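Local structure of trehalose monomycolate exporter MmpL3 (Mycobacterium tuberculosis, 7NVH) at residues A[234-239]-A[693-698]; A[304-309]-A[624-629]; A[178-183]-A[686-691]; A[222-227]-A[311-316]. The protein exports trehalose monomycolate, a mycolic acid carrier for the mycobacterial cell envelope, as a membrane transporter of the RND permease superfamily. All blocks are in the same frame, centred on the assembly; numbering follows the deposited sequence.

Contact 1: A[234-239]-A[693-698]. With AV0 (Lauryl Maltose Neopentyl Glycol), chain B.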
# COMPACT_ATOMS: atom_id res chain seq x y z
N HIS A 234 -3.06 -8.63 -4.98
CA HIS A 234 -3.51 -8.39 -3.62
C HIS A 234 -4.74 -7.48 -3.60
O HIS A 234 -5.08 -6.82 -4.58
CB HIS A 234 -2.39 -7.77 -2.79
CG HIS A 234 -2.54 -8.00 -1.32
ND1 HIS A 234 -3.13 -7.08 -0.48
CD2 HIS A 234 -2.19 -9.05 -0.54
CE1 HIS A 234 -3.13 -7.55 0.75
NE2 HIS A 234 -2.57 -8.74 0.74
N TYR A 235 -5.41 -7.47 -2.44
CA TYR A 235 -6.56 -6.60 -2.26
C TYR A 235 -6.17 -5.13 -2.33
O TYR A 235 -6.92 -4.30 -2.85
CB TYR A 235 -7.24 -6.90 -0.92
CG TYR A 235 -8.35 -7.91 -1.00
CD1 TYR A 235 -8.14 -9.24 -0.67
CD2 TYR A 235 -9.63 -7.53 -1.38
CE1 TYR A 235 -9.16 -10.16 -0.73
CE2 TYR A 235 -10.66 -8.45 -1.45
CZ TYR A 235 -10.42 -9.76 -1.12
OH TYR A 235 -11.44 -10.69 -1.19
N PHE A 236 -4.99 -4.79 -1.81
CA PHE A 236 -4.51 -3.41 -1.81
C PHE A 236 -4.21 -2.88 -3.20
O PHE A 236 -3.87 -1.69 -3.32
CB PHE A 236 -3.26 -3.28 -0.95
CG PHE A 236 -3.52 -2.82 0.44
CD1 PHE A 236 -3.12 -1.57 0.85
CD2 PHE A 236 -4.17 -3.64 1.34
CE1 PHE A 236 -3.35 -1.14 2.14
CE2 PHE A 236 -4.42 -3.22 2.63
CZ PHE A 236 -4.01 -1.96 3.03
N ALA A 237 -4.31 -3.70 -4.24
CA ALA A 237 -3.99 -3.23 -5.58
C ALA A 237 -4.92 -2.11 -6.00
O ALA A 237 -4.48 -1.10 -6.57
CB ALA A 237 -4.04 -4.38 -6.57
N GLN A 238 -6.22 -2.24 -5.73
CA GLN A 238 -7.18 -1.27 -6.24
C GLN A 238 -7.21 0.05 -5.47
O GLN A 238 -7.39 1.10 -6.11
CB GLN A 238 -8.56 -1.93 -6.34
CG GLN A 238 -9.05 -2.69 -5.13
CD GLN A 238 -10.30 -3.48 -5.41
OE1 GLN A 238 -10.87 -3.41 -6.50
NE2 GLN A 238 -10.74 -4.26 -4.42
N PRO A 239 -7.05 0.10 -4.13
CA PRO A 239 -6.94 1.43 -3.50
C PRO A 239 -5.74 2.21 -3.98
O PRO A 239 -5.82 3.43 -4.15
CB PRO A 239 -6.83 1.09 -2.00
CG PRO A 239 -7.44 -0.24 -1.88
CD PRO A 239 -7.04 -0.96 -3.12
N LEU A 693 -9.21 1.17 7.74
CA LEU A 693 -8.07 0.26 7.80
C LEU A 693 -6.82 1.08 8.09
O LEU A 693 -6.50 2.00 7.34
CB LEU A 693 -7.92 -0.52 6.50
CG LEU A 693 -6.76 -1.51 6.41
CD1 LEU A 693 -6.76 -2.43 7.61
CD2 LEU A 693 -6.87 -2.31 5.13
N VAL A 694 -6.13 0.74 9.18
CA VAL A 694 -4.98 1.54 9.61
C VAL A 694 -3.90 1.55 8.55
O VAL A 694 -3.23 2.57 8.33
CB VAL A 694 -4.46 1.03 10.97
CG1 VAL A 694 -3.21 1.78 11.38
CG2 VAL A 694 -5.53 1.17 12.03
N MET A 695 -3.71 0.42 7.86
CA MET A 695 -2.71 0.33 6.80
C MET A 695 -2.91 1.43 5.76
O MET A 695 -1.99 2.21 5.47
CB MET A 695 -2.82 -1.04 6.13
CG MET A 695 -2.43 -2.20 7.00
SD MET A 695 -2.68 -3.77 6.15
CE MET A 695 -1.38 -3.71 4.94
N MET A 696 -4.13 1.52 5.22
CA MET A 696 -4.40 2.55 4.23
C MET A 696 -4.39 3.93 4.85
O MET A 696 -4.00 4.90 4.20
CB MET A 696 -5.74 2.28 3.54
CG MET A 696 -5.62 1.56 2.22
SD MET A 696 -4.74 2.49 0.95
CE MET A 696 -5.61 4.05 0.98
N LYS A 697 -4.81 4.04 6.12
CA LYS A 697 -4.78 5.33 6.79
C LYS A 697 -3.38 5.91 6.82
O LYS A 697 -3.17 7.06 6.42
CB LYS A 697 -5.34 5.21 8.21
CG LYS A 697 -6.82 4.95 8.29
CD LYS A 697 -7.28 4.91 9.73
CE LYS A 697 -7.42 6.30 10.30
NZ LYS A 697 -8.84 6.72 10.39
N TYR A 698 -2.40 5.13 7.28
CA TYR A 698 -1.06 5.71 7.35
C TYR A 698 -0.35 5.73 6.01
O TYR A 698 0.52 6.58 5.82
CB TYR A 698 -0.20 5.02 8.42
CG TYR A 698 0.07 3.54 8.30
CD1 TYR A 698 0.86 3.03 7.28
CD2 TYR A 698 -0.40 2.65 9.26
CE1 TYR A 698 1.13 1.68 7.20
CE2 TYR A 698 -0.13 1.30 9.18
CZ TYR A 698 0.63 0.82 8.15
OH TYR A 698 0.90 -0.52 8.07
C1 AV0 B . -3.29 -15.26 6.88
O1 AV0 B . -3.51 -14.07 7.56
C2 AV0 B . -2.67 -14.99 5.52
O2 AV0 B . -3.56 -14.17 4.76
C3 AV0 B . -2.41 -16.26 4.78
O3 AV0 B . -1.63 -15.92 3.59
C4 AV0 B . -1.67 -17.29 5.57
O4 AV0 B . -1.85 -18.60 4.93
C5 AV0 B . -2.16 -17.43 7.01
O5 AV0 B . -2.40 -16.13 7.69
C6 AV0 B . -1.14 -18.18 7.80
O6 AV0 B . -0.81 -17.46 8.95
CAA AV0 B . -7.36 -5.05 2.21
CAB AV0 B . -10.29 -18.37 17.40
OAI AV0 B . 0.95 -16.42 2.75
OAJ AV0 B . -2.80 -14.39 20.68
OAL AV0 B . 0.04 -9.85 14.57
OAN AV0 B . -2.68 -14.65 16.37
OAP AV0 B . -4.46 -14.65 14.20
OAQ AV0 B . 2.43 -20.62 4.49
OAR AV0 B . -0.21 -12.21 20.78
OAS AV0 B . 0.14 -20.49 1.67
OAT AV0 B . 0.34 -9.67 19.52
OAU AV0 B . -0.34 -20.95 5.26
OAV AV0 B . -0.42 -9.57 16.84
CAW AV0 B . -7.40 -6.37 2.95
CAX AV0 B . -10.43 -16.88 16.95
CAY AV0 B . -6.22 -7.23 2.52
CAZ AV0 B . -9.18 -16.47 16.12
CBA AV0 B . -6.07 -8.40 3.50
CBB AV0 B . -9.31 -14.97 15.74
CBC AV0 B . -6.00 -7.85 4.94
CBD AV0 B . -7.99 -14.48 15.05
CBE AV0 B . -5.48 -8.97 5.90
CBF AV0 B . -8.30 -13.19 14.27
CBG AV0 B . -6.40 -10.26 5.78
CBH AV0 B . -7.01 -12.73 13.48
CBI AV0 B . -5.55 -11.53 6.15
CBJ AV0 B . -7.43 -12.29 12.05
CBK AV0 B . -5.84 -11.95 7.66
CBL AV0 B . -6.16 -11.93 11.21
CBM AV0 B . 1.42 -17.72 2.43
CBN AV0 B . -3.05 -13.03 20.39
CBP AV0 B . -0.03 -11.21 14.17
CBQ AV0 B . -4.53 -11.77 8.54
CBR AV0 B . -5.81 -13.14 10.28
CBS AV0 B . -4.00 -14.30 8.89
CBT AV0 B . -3.31 -12.58 10.70
OBV AV0 B . -3.47 -13.47 11.83
OBX AV0 B . -1.91 -12.18 13.01
OBY AV0 B . 0.45 -18.26 4.59
OBZ AV0 B . -2.88 -12.03 18.19
OCB AV0 B . -1.12 -12.30 16.68
CCC AV0 B . 1.60 -18.51 3.69
CCD AV0 B . -2.10 -12.56 19.31
CCF AV0 B . -1.45 -11.71 14.33
CCH AV0 B . -2.78 -13.52 15.43
CCJ AV0 B . -3.19 -12.91 13.07
CCL AV0 B . -3.15 -14.04 14.11
CCM AV0 B . -4.42 -12.93 9.60
CCN AV0 B . 1.79 -19.99 3.36
CCO AV0 B . -1.14 -11.53 19.91
CCQ AV0 B . -1.47 -12.81 15.38
CCR AV0 B . -0.77 -18.89 4.08
CCS AV0 B . -2.02 -11.38 17.17
CCT AV0 B . 0.54 -20.74 3.07
CCU AV0 B . -0.37 -10.78 18.88
CCV AV0 B . -0.59 -20.40 3.96
CCW AV0 B . -1.23 -10.25 17.83
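Phe236 pushes the CZ end of its ring between the side chains of Leu693, Met695 and Met696, from the N-cap and first turn of helix 694-726. Leu693 comes tip to tip, its CD2 lying 3.6 Å from Phe236 CZ. Met695 crosses the ring obliquely: CB is 3.4 Å from Phe236 CZ, and the bend at chi3 (70°) folds CE back beside the same ring atom. Met696 slides past in the opposite direction with CG against CE1, and both sulfurs make oblique Met-aromatic contacts, 4.8 Å (Met695 SD) and 5.0 Å (Met696 SD) from the Phe236 ring centroid. Pro239 CB touches Met696 SD. On the CD2-CE2 side the ring meets bound lauryl maltose neopentyl glycol obliquely, its chain-end carbon CAA 3.5 Å from Phe236 CE2; the same alkyl chain lies against His234 CE1 and Tyr235 CB, so 234-236 wall part of its pocket. No hydrogen bond joins the segments; His234 ND1 accepts an in-plane capping bond from Phe236 N (3.2 Å) that, with Ala237 N to His234 O, closes the type I turn leading into helix 237-246. The contact is buried where this helix meets helix 694-726, with Ile177 of helix 176-200 against Pro239.

Contact 2: A[304-309]-A[624-629]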
# COMPACT_ATOMS: atom_id res chain seq x y z
N GLN A 304 8.02 -10.54 -1.08
CA GLN A 304 6.62 -10.51 -0.68
C GLN A 304 5.72 -10.40 -1.91
O GLN A 304 5.92 -9.53 -2.76
CB GLN A 304 6.35 -9.35 0.27
CG GLN A 304 6.69 -9.63 1.72
CD GLN A 304 8.12 -9.28 2.05
OE1 GLN A 304 9.05 -9.68 1.36
NE2 GLN A 304 8.30 -8.52 3.13
N GLY A 305 4.72 -11.28 -1.99
CA GLY A 305 3.78 -11.21 -3.09
C GLY A 305 2.87 -10.01 -3.03
O GLY A 305 2.29 -9.63 -4.05
N PHE A 306 2.72 -9.41 -1.85
CA PHE A 306 1.99 -8.15 -1.73
C PHE A 306 2.70 -7.05 -2.51
O PHE A 306 2.11 -6.39 -3.37
CB PHE A 306 1.86 -7.79 -0.25
CG PHE A 306 1.44 -6.37 0.01
CD1 PHE A 306 0.11 -6.03 0.09
CD2 PHE A 306 2.39 -5.38 0.22
CE1 PHE A 306 -0.28 -4.73 0.34
CE2 PHE A 306 2.01 -4.08 0.47
CZ PHE A 306 0.68 -3.75 0.53
N LEU A 307 4.00 -6.87 -2.25
CA LEU A 307 4.74 -5.79 -2.88
C LEU A 307 4.87 -6.01 -4.38
O LEU A 307 4.82 -5.05 -5.16
CB LEU A 307 6.12 -5.65 -2.23
CG LEU A 307 6.09 -4.89 -0.91
CD1 LEU A 307 7.49 -4.65 -0.40
CD2 LEU A 307 5.36 -3.57 -1.08
N LYS A 308 5.04 -7.26 -4.81
CA LYS A 308 5.17 -7.53 -6.24
C LYS A 308 3.90 -7.21 -7.01
O LYS A 308 3.97 -6.99 -8.23
CB LYS A 308 5.55 -9.00 -6.47
CG LYS A 308 7.03 -9.28 -6.28
CD LYS A 308 7.36 -10.72 -6.62
CE LYS A 308 8.83 -11.02 -6.41
NZ LYS A 308 9.67 -10.36 -7.44
N SER A 309 2.75 -7.18 -6.35
CA SER A 309 1.51 -6.80 -7.02
C SER A 309 1.23 -5.31 -6.89
O SER A 309 0.72 -4.69 -7.83
CB SER A 309 0.34 -7.60 -6.45
OG SER A 309 0.01 -7.16 -5.15
N ALA A 624 5.60 -4.11 7.63
CA ALA A 624 6.87 -3.91 6.94
C ALA A 624 6.71 -3.69 5.43
O ALA A 624 7.33 -2.75 4.91
CB ALA A 624 7.81 -5.08 7.24
N PRO A 625 5.94 -4.49 4.69
CA PRO A 625 5.81 -4.21 3.24
C PRO A 625 5.24 -2.83 2.95
O PRO A 625 5.66 -2.18 1.98
CB PRO A 625 4.88 -5.33 2.76
CG PRO A 625 5.11 -6.43 3.71
CD PRO A 625 5.28 -5.76 5.04
N VAL A 626 4.29 -2.37 3.76
CA VAL A 626 3.71 -1.06 3.51
C VAL A 626 4.73 0.04 3.75
O VAL A 626 4.66 1.10 3.14
CB VAL A 626 2.45 -0.87 4.37
CG1 VAL A 626 1.83 0.50 4.11
CG2 VAL A 626 1.46 -1.95 4.07
N ILE A 627 5.72 -0.21 4.62
CA ILE A 627 6.79 0.76 4.79
C ILE A 627 7.60 0.90 3.50
O ILE A 627 7.94 2.01 3.09
CB ILE A 627 7.68 0.36 5.98
CG1 ILE A 627 6.86 0.35 7.27
CG2 ILE A 627 8.86 1.31 6.11
CD1 ILE A 627 6.09 1.63 7.50
N GLY A 628 7.90 -0.22 2.85
CA GLY A 628 8.58 -0.15 1.57
C GLY A 628 7.75 0.54 0.51
O GLY A 628 8.26 1.33 -0.29
N LEU A 629 6.44 0.25 0.48
CA LEU A 629 5.56 0.93 -0.46
C LEU A 629 5.54 2.43 -0.21
O LEU A 629 5.57 3.22 -1.16
CB LEU A 629 4.15 0.35 -0.36
CG LEU A 629 3.14 0.84 -1.40
CD1 LEU A 629 3.74 0.81 -2.80
CD2 LEU A 629 1.87 0.01 -1.35
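Helix 305-309 and helix 624-629 run nearly parallel, their short axes 9.8 Å apart at an angle of 25°, with Leu307 and Pro625 the nearest pair of CA atoms. Pro625 is the hub, and three side chains of the other segment gather on it. Phe306, its CG anti to the backbone N (chi1 165°), crosses the proline obliquely and puts CD2 3.6 Å from Pro625 CB. Farther along the same ring, CZ reaches Val626 CG2 at 4.0 Å and, more loosely, Leu629 CD2. Leu307 crosses Pro625 at about a right angle: its CG meets Pro625 CB, while CD2 lies 3.4 Å from the carbonyl oxygen of Pro625 and approaches Leu629 CB. Gln304, bent at chi2, brings NE2 to 3.9 Å from Pro625 CG. The interface is mainly apolar and has no hydrogen bond across it. Within 304-309, Ser309 OG donates to Phe306 O along an in-plane lone pair (2.9 Å), and this oxygen also accepts from Ser309 N. Phe306 is further held by a stack with Phe43. The arrangement is ordinary helix-helix packing between the N-terminal and C-terminal MMPL halves of the chain, inside the helical core of an RND-type permease.

Contact 3: A[178-183]-A[686-691]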
# COMPACT_ATOMS: atom_id res chain seq x y z
N ALA A 178 -14.17 -1.51 -0.35
CA ALA A 178 -15.35 -0.98 -1.02
C ALA A 178 -15.83 0.31 -0.38
O ALA A 178 -16.23 1.25 -1.08
CB ALA A 178 -16.47 -2.03 -1.02
N THR A 179 -15.80 0.38 0.95
CA THR A 179 -16.20 1.60 1.64
C THR A 179 -15.26 2.75 1.29
O THR A 179 -15.71 3.89 1.12
CB THR A 179 -16.23 1.38 3.15
OG1 THR A 179 -16.82 0.11 3.43
CG2 THR A 179 -17.04 2.47 3.83
N ASP A 180 -13.96 2.47 1.19
CA ASP A 180 -13.01 3.51 0.82
C ASP A 180 -13.28 4.04 -0.58
O ASP A 180 -13.23 5.25 -0.81
CB ASP A 180 -11.58 2.96 0.92
CG ASP A 180 -11.05 3.00 2.34
OD1 ASP A 180 -11.71 3.62 3.20
OD2 ASP A 180 -9.99 2.40 2.59
N GLN A 181 -13.56 3.14 -1.53
CA GLN A 181 -13.85 3.58 -2.89
C GLN A 181 -15.16 4.36 -2.96
O GLN A 181 -15.27 5.32 -3.72
CB GLN A 181 -13.88 2.39 -3.83
CG GLN A 181 -12.50 1.82 -4.15
CD GLN A 181 -12.42 1.22 -5.53
OE1 GLN A 181 -12.99 1.75 -6.49
NE2 GLN A 181 -11.71 0.10 -5.65
N ARG A 182 -16.16 3.95 -2.18
CA ARG A 182 -17.41 4.70 -2.15
C ARG A 182 -17.19 6.10 -1.59
O ARG A 182 -17.68 7.09 -2.15
CB ARG A 182 -18.45 3.95 -1.32
CG ARG A 182 -19.88 4.45 -1.48
CD ARG A 182 -20.42 4.11 -2.86
NE ARG A 182 -21.87 3.88 -2.84
CZ ARG A 182 -22.78 4.84 -2.82
NH1 ARG A 182 -22.42 6.11 -2.82
NH2 ARG A 182 -24.07 4.53 -2.80
N ARG A 183 -16.45 6.21 -0.48
CA ARG A 183 -16.14 7.52 0.08
C ARG A 183 -15.37 8.37 -0.91
O ARG A 183 -15.64 9.56 -1.06
CB ARG A 183 -15.34 7.37 1.37
CG ARG A 183 -15.12 8.70 2.09
CD ARG A 183 -14.21 8.54 3.29
NE ARG A 183 -14.61 7.44 4.15
CZ ARG A 183 -13.92 6.31 4.29
NH1 ARG A 183 -12.79 6.14 3.62
NH2 ARG A 183 -14.36 5.36 5.10
N GLY A 686 -6.58 12.36 1.55
CA GLY A 686 -7.39 12.57 2.73
C GLY A 686 -8.74 11.89 2.67
O GLY A 686 -9.32 11.59 3.72
N ALA A 687 -9.26 11.66 1.46
CA ALA A 687 -10.43 10.79 1.34
C ALA A 687 -10.11 9.38 1.82
O ALA A 687 -11.01 8.67 2.28
CB ALA A 687 -10.92 10.77 -0.10
N PHE A 688 -8.85 8.97 1.71
CA PHE A 688 -8.41 7.66 2.16
C PHE A 688 -7.79 7.67 3.54
O PHE A 688 -7.58 6.60 4.12
CB PHE A 688 -7.41 7.07 1.16
CG PHE A 688 -8.05 6.50 -0.08
CD1 PHE A 688 -8.02 7.20 -1.27
CD2 PHE A 688 -8.67 5.27 -0.05
CE1 PHE A 688 -8.61 6.68 -2.40
CE2 PHE A 688 -9.25 4.74 -1.18
CZ PHE A 688 -9.22 5.45 -2.36
N VAL A 689 -7.46 8.85 4.08
CA VAL A 689 -7.01 8.93 5.47
C VAL A 689 -8.14 8.57 6.42
O VAL A 689 -7.92 7.94 7.46
CB VAL A 689 -6.43 10.33 5.76
CG1 VAL A 689 -6.39 10.59 7.25
CG2 VAL A 689 -5.04 10.45 5.17
N PHE A 690 -9.37 8.93 6.06
CA PHE A 690 -10.54 8.62 6.87
C PHE A 690 -10.97 7.16 6.75
O PHE A 690 -12.08 6.82 7.16
CB PHE A 690 -11.70 9.54 6.49
CG PHE A 690 -11.50 10.96 6.90
CD1 PHE A 690 -10.65 11.28 7.95
CD2 PHE A 690 -12.15 11.99 6.24
CE1 PHE A 690 -10.47 12.59 8.34
CE2 PHE A 690 -11.96 13.30 6.62
CZ PHE A 690 -11.12 13.60 7.67
N SER A 691 -10.12 6.31 6.18
CA SER A 691 -10.44 4.90 6.00
C SER A 691 -10.60 4.20 7.35
O SER A 691 -10.22 4.72 8.40
CB SER A 691 -9.36 4.21 5.17
OG SER A 691 -9.58 2.81 5.12
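Asp180 carries the polar core, one carboxylate oxygen to each of two partners. Ser691 OG donates to the syn lone pair of Asp180 OD2, 2.6 Å away, and with OG anti to its own backbone N (chi1 173°) the hydroxyl is turned to the acid. Asp180 OD1 takes the salt bridge from Arg183 NH1, one helical turn on, at 2.8 Å; the nitrogen meets this oxygen from above the carboxylate plane, although the bond lies close to the guanidinium plane. Arg183 starts out extended and bends at chi3 (-49°), which swings the guanidinium over the end of helix 671-689. There NH1 also makes a weak hydrogen bond to Ala687 O (3.4 Å, 156°). Phe690 O sits over one guanidinium face, 3.3 Å above its plane, close to NH2 but at a poor angle for a hydrogen bond. The nearby arginine would be expected to favour the ionised form of the buried Asp180. Farther out, Asp692 OD1 offers Arg183 NH2 a long, weak ion pair, and Ser691 OG is also hydrogen-bonded to Leu693 N.

Packing completes the contact. Phe688 CE2 lies 3.6 Å from Asp180 CB, an oblique approach that sets the ring against the aliphatic part of the acid, and Phe690 CB brushes Arg183 CD at 4.2 Å. Phe690 is the first residue to leave helical geometry, so the arginine meets carbonyls at a helix C-terminus. An i to i+3 Asp-Arg pair on helix 176-200 thus binds the C-terminal end of helix 671-689 and the turn leading into helix 694-726, linking the two halves of the RND-type permease.

Contact 4: A[222-227]-A[311-316]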
# COMPACT_ATOMS: atom_id res chain seq x y z
N GLY A 222 -8.31 -2.54 -15.55
CA GLY A 222 -8.29 -3.56 -16.59
C GLY A 222 -6.96 -4.29 -16.67
O GLY A 222 -6.91 -5.51 -16.80
N ILE A 223 -5.86 -3.54 -16.59
CA ILE A 223 -4.53 -4.14 -16.64
C ILE A 223 -4.32 -5.05 -15.43
O ILE A 223 -3.76 -6.15 -15.55
CB ILE A 223 -3.44 -3.05 -16.72
CG1 ILE A 223 -3.38 -2.48 -18.14
CG2 ILE A 223 -2.09 -3.61 -16.33
CD1 ILE A 223 -2.66 -1.15 -18.22
N MET A 224 -4.74 -4.60 -14.25
CA MET A 224 -4.59 -5.42 -13.05
C MET A 224 -5.41 -6.70 -13.16
O MET A 224 -4.95 -7.77 -12.75
CB MET A 224 -4.99 -4.63 -11.81
CG MET A 224 -3.99 -3.56 -11.42
SD MET A 224 -2.31 -4.19 -11.50
CE MET A 224 -2.27 -5.23 -10.04
N ARG A 225 -6.63 -6.61 -13.69
CA ARG A 225 -7.43 -7.81 -13.91
C ARG A 225 -6.74 -8.74 -14.90
O ARG A 225 -6.80 -9.97 -14.75
CB ARG A 225 -8.82 -7.43 -14.40
CG ARG A 225 -9.63 -8.60 -14.91
CD ARG A 225 -10.02 -9.54 -13.79
NE ARG A 225 -10.76 -10.70 -14.28
CZ ARG A 225 -10.18 -11.83 -14.66
NH1 ARG A 225 -8.87 -11.96 -14.60
NH2 ARG A 225 -10.93 -12.84 -15.10
N PHE A 226 -6.10 -8.18 -15.92
CA PHE A 226 -5.33 -9.01 -16.85
C PHE A 226 -4.17 -9.70 -16.14
O PHE A 226 -3.86 -10.86 -16.42
CB PHE A 226 -4.83 -8.18 -18.02
CG PHE A 226 -4.08 -8.97 -19.04
CD1 PHE A 226 -4.70 -9.98 -19.75
CD2 PHE A 226 -2.74 -8.71 -19.29
CE1 PHE A 226 -4.01 -10.71 -20.69
CE2 PHE A 226 -2.05 -9.44 -20.23
CZ PHE A 226 -2.69 -10.45 -20.93
N LEU A 227 -3.51 -8.99 -15.23
CA LEU A 227 -2.39 -9.57 -14.49
C LEU A 227 -2.86 -10.65 -13.53
O LEU A 227 -2.11 -11.58 -13.23
CB LEU A 227 -1.64 -8.49 -13.73
CG LEU A 227 -0.65 -7.65 -14.54
CD1 LEU A 227 -0.10 -6.52 -13.69
CD2 LEU A 227 0.48 -8.51 -15.07
N THR A 311 3.53 -3.01 -6.75
CA THR A 311 4.42 -2.34 -7.69
C THR A 311 3.91 -2.46 -9.11
O THR A 311 4.04 -1.52 -9.91
CB THR A 311 5.85 -2.88 -7.57
OG1 THR A 311 6.72 -2.12 -8.41
CG2 THR A 311 5.92 -4.33 -7.98
N TYR A 312 3.30 -3.60 -9.46
CA TYR A 312 2.67 -3.73 -10.77
C TYR A 312 1.53 -2.73 -10.92
O TYR A 312 1.39 -2.09 -11.97
CB TYR A 312 2.16 -5.15 -10.99
CG TYR A 312 3.24 -6.18 -11.21
CD1 TYR A 312 4.53 -5.80 -11.54
CD2 TYR A 312 2.96 -7.53 -11.09
CE1 TYR A 312 5.51 -6.74 -11.74
CE2 TYR A 312 3.94 -8.48 -11.29
CZ TYR A 312 5.21 -8.08 -11.61
OH TYR A 312 6.20 -9.02 -11.82
N ALA A 313 0.71 -2.60 -9.89
CA ALA A 313 -0.40 -1.64 -9.94
C ALA A 313 0.12 -0.22 -10.11
O ALA A 313 -0.39 0.54 -10.94
CB ALA A 313 -1.25 -1.75 -8.67
N THR A 314 1.15 0.14 -9.35
CA THR A 314 1.71 1.49 -9.45
C THR A 314 2.29 1.74 -10.84
O THR A 314 2.04 2.78 -11.45
CB THR A 314 2.78 1.69 -8.38
OG1 THR A 314 2.20 1.54 -7.08
CG2 THR A 314 3.40 3.07 -8.49
N ILE A 315 3.08 0.79 -11.35
CA ILE A 315 3.71 0.97 -12.66
C ILE A 315 2.65 1.10 -13.74
O ILE A 315 2.72 1.99 -14.60
CB ILE A 315 4.68 -0.19 -12.95
CG1 ILE A 315 5.93 -0.06 -12.09
CG2 ILE A 315 5.04 -0.23 -14.42
CD1 ILE A 315 6.93 -1.17 -12.30
N ALA A 316 1.65 0.22 -13.72
CA ALA A 316 0.60 0.27 -14.73
C ALA A 316 -0.16 1.58 -14.66
O ALA A 316 -0.41 2.22 -15.69
CB ALA A 316 -0.35 -0.91 -14.57
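Two helices of the N-terminal MMPL half, 203-227 and 305-336, meet here in a steeply inclined antiparallel pair. The axes of the two short helical segments pass 10.0 Å apart, with 143° between their N-to-C directions. Met224 makes the most intimate touch: bends at chi2 (-45°) and chi3 (-74°) curl its chain so that SD rests 3.5 Å from Ala313 CA, and CE lies 3.9 Å from Ala313 CB. The thioether therefore packs on the backbone of the opposing helix as much as on its small side chain. One residue back, Ile223 sends CG2, the branch anti to its backbone N, against Ala316 CB at 3.7 Å. At the other end Leu227 CD1 meets Tyr312 CB at 3.8 Å and grazes CD2 of the ring, the two side chains crossing at about a right angle. Neither hydrogen bond nor salt bridge spans the segments. Met224 and Ala313 are buried and also touch Ala237 and Val241, respectively, of helix 237-246, whereas Tyr312 is on the surface. Ile223 and Met224 against Ala316 and Ala313, with Leu227 against Tyr312, make this a plain antiparallel helix-packing interface of the RND-type permease helices.

Contact 1 is the hub: it touches the other three and alone holds residues of the detergent pocket. Contact 2, its centre 11 Å away, joins it through Met695 CE on Val626 CG2 (3.4 Å) and His234 ND1 beside Phe306 CD1 (3.5 Å); the Phe306 side chain is itself about 7 Å from the detergent. Contact 3 adjoins contact 1 through Met696 CE on Phe688 CD2 (3.4 Å) and the probable hydrogen bond Lys697 NZ to Ser691 O, but does not touch contact 2, nearest atoms about 11 Å apart. Contact 4 shares helix 305-336 with contact 2 and touches it where Met224 CE lies 3.8 Å from Ser309 O. Contacts 1 to 3 each link the two MMPL halves; contact 4 stays within the first.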